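Local coordinates for protein glucose-1-phosphate thymidylyltransferase (Bacillus anthracis, PDB 4ECM) that catalyses the transfer of a thymidylyl group to glucose 1-phosphate, giving dTDP-glucose and pyrophosphate in the dTDP-L-rhamnose pathway, at residues Q149-K154 and D199-S204. Sequence-based numbering, arbitrary orientation.
Sequences QKEGAK and DSKVFS
The carboxylate of D199 reaches across to the backbone of G152, just before strand 153-159, and also holds the turn that leads into a helix. G152 N donates to D199 OD2 at 3.0 Å and nearly straight (162°), coming from above the carboxylate plane, while D199 N returns a weak bond to G152 O. With CG between backbone N and carbonyl carbon (chi1 64°), the D199 carboxylate folds back over its own type I turn, D199-V202. There K201 N meets OD1 from above the carboxylate plane at 3.1 Å, a capping bond, and the hydroxyl of Y226 also bonds OD1.

Charge pairing adds a second link. The extended chain of K201 brings NZ to E151 OE1 at 3.1 Å, on the syn side, 30° out of the carboxylate plane, and R229 shares that oxygen. E151 OE1 and D199 OD2 lie 4.3 Å apart. A water donating to both, together with the two cations, probably offsets their repulsion.

Behind G152, whose backbone angles call for glycine, Q149 NE2 braces the bend by donating in its amide plane to E151 O (2.9 Å) and A153 O (3.0 Å).

The contact thus joins the start of strand 153-159 to the turn between its antiparallel neighbour 190-198 and helix 202-206, with helix 219-228 packed against A153, K201 and V202.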
loop_
_atom_site.group_PDB
_atom_site.type_symbol
_atom_site.label_atom_id
_atom_site.label_comp_id
_atom_site.label_asym_id
_atom_site.label_seq_id
_atom_site.Cartn_x
_atom_site.Cartn_y
_atom_site.Cartn_z
ATOM N N GLN A 149 2.898 -18.471 39.863
ATOM C CA GLN A 149 2.018 -17.642 40.677
ATOM C C GLN A 149 0.600 -18.182 40.519
ATOM O O GLN A 149 0.118 -18.313 39.402
ATOM C CB GLN A 149 2.140 -16.184 40.226
ATOM C CG GLN A 149 1.314 -15.186 41.003
ATOM C CD GLN A 149 1.536 -13.775 40.496
ATOM O OE1 GLN A 149 2.670 -13.373 40.264
ATOM N NE2 GLN A 149 0.456 -13.014 40.336
ATOM N N LYS A 150 -0.051 -18.502 41.639
ATOM C CA LYS A 150 -1.367 -19.125 41.631
ATOM C C LYS A 150 -2.342 -18.437 40.694
ATOM O O LYS A 150 -2.994 -19.092 39.898
ATOM C CB LYS A 150 -1.963 -19.231 43.049
ATOM C CG LYS A 150 -3.325 -19.935 43.051
ATOM C CD LYS A 150 -3.749 -20.438 44.426
ATOM C CE LYS A 150 -3.917 -19.314 45.436
ATOM N NZ LYS A 150 -4.491 -19.825 46.720
ATOM N N GLU A 151 -2.449 -17.123 40.812
ATOM C CA GLU A 151 -3.284 -16.354 39.916
ATOM C C GLU A 151 -2.872 -14.897 39.946
ATOM O O GLU A 151 -1.976 -14.516 40.680
ATOM C CB GLU A 151 -4.747 -16.448 40.334
ATOM C CG GLU A 151 -5.045 -15.746 41.662
ATOM C CD GLU A 151 -6.535 -15.652 41.943
ATOM O OE1 GLU A 151 -7.297 -15.159 41.058
ATOM O OE2 GLU A 151 -6.934 -16.056 43.060
ATOM N N GLY A 152 -3.545 -14.085 39.140
ATOM C CA GLY A 152 -3.333 -12.652 39.162
ATOM C C GLY A 152 -2.573 -12.037 38.015
ATOM O O GLY A 152 -2.791 -12.373 36.850
ATOM N N ALA A 153 -1.675 -11.121 38.370
ATOM C CA ALA A 153 -0.906 -10.367 37.412
ATOM C C ALA A 153 0.448 -10.023 37.980
ATOM O O ALA A 153 0.707 -10.202 39.189
ATOM C CB ALA A 153 -1.657 -9.075 37.037
ATOM N N LYS A 154 1.294 -9.516 37.096
ATOM C CA LYS A 154 2.632 -9.078 37.433
ATOM C C LYS A 154 3.010 -7.896 36.542
ATOM O O LYS A 154 2.727 -7.890 35.341
ATOM C CB LYS A 154 3.642 -10.225 37.245
ATOM C CG LYS A 154 5.110 -9.836 37.489
ATOM C CD LYS A 154 6.082 -11.010 37.292
ATOM C CE LYS A 154 5.957 -12.114 38.376
ATOM N NZ LYS A 154 6.294 -11.698 39.771
ATOM N N ASP A 199 -3.466 -13.083 33.864
ATOM C CA ASP A 199 -4.221 -14.307 33.714
ATOM C C ASP A 199 -5.466 -13.911 32.908
ATOM O O ASP A 199 -5.694 -12.731 32.641
ATOM C CB ASP A 199 -4.552 -15.003 35.049
ATOM C CG ASP A 199 -5.469 -14.195 35.962
ATOM O OD1 ASP A 199 -6.007 -13.154 35.551
ATOM O OD2 ASP A 199 -5.654 -14.637 37.118
ATOM N N SER A 200 -6.277 -14.888 32.525
ATOM C CA SER A 200 -7.429 -14.619 31.663
ATOM C C SER A 200 -8.552 -13.798 32.312
ATOM O O SER A 200 -9.492 -13.410 31.625
ATOM C CB SER A 200 -8.001 -15.935 31.135
ATOM O OG SER A 200 -8.509 -16.704 32.207
ATOM N N LYS A 201 -8.453 -13.505 33.602
ATOM C CA LYS A 201 -9.493 -12.739 34.274
ATOM C C LYS A 201 -9.503 -11.274 33.867
ATOM O O LYS A 201 -10.486 -10.573 34.099
ATOM C CB LYS A 201 -9.365 -12.857 35.798
ATOM C CG LYS A 201 -9.601 -14.285 36.315
ATOM C CD LYS A 201 -9.713 -14.338 37.845
ATOM C CE LYS A 201 -10.033 -15.769 38.339
ATOM N NZ LYS A 201 -9.994 -15.900 39.841
ATOM N N VAL A 202 -8.425 -10.812 33.234
ATOM C CA VAL A 202 -8.337 -9.416 32.843
ATOM C C VAL A 202 -9.481 -9.005 31.902
ATOM O O VAL A 202 -9.985 -7.872 31.978
ATOM C CB VAL A 202 -6.968 -9.091 32.210
ATOM C CG1 VAL A 202 -6.740 -9.914 30.942
ATOM C CG2 VAL A 202 -6.835 -7.581 31.918
ATOM N N PHE A 203 -9.919 -9.927 31.049
ATOM C CA PHE A 203 -10.961 -9.618 30.065
ATOM C C PHE A 203 -12.320 -9.328 30.678
ATOM O O PHE A 203 -13.024 -8.420 30.215
ATOM C CB PHE A 203 -11.054 -10.714 28.989
ATOM C CG PHE A 203 -9.758 -10.945 28.280
ATOM C CD1 PHE A 203 -9.216 -9.956 27.471
ATOM C CD2 PHE A 203 -9.062 -12.124 28.446
ATOM C CE1 PHE A 203 -7.993 -10.144 26.843
ATOM C CE2 PHE A 203 -7.850 -12.320 27.814
ATOM C CZ PHE A 203 -7.315 -11.322 27.008
ATOM N N SER A 204 -12.693 -10.084 31.704
ATOM C CA SER A 204 -13.964 -9.850 32.385
ATOM C C SER A 204 -13.962 -8.459 33.042
ATOM O O SER A 204 -14.994 -7.792 33.100
ATOM C CB SER A 204 -14.220 -10.930 33.426
ATOM O OG SER A 204 -13.167 -10.926 34.369
HETATM O O HOH W 1 -6.641 -13.249 39.062
#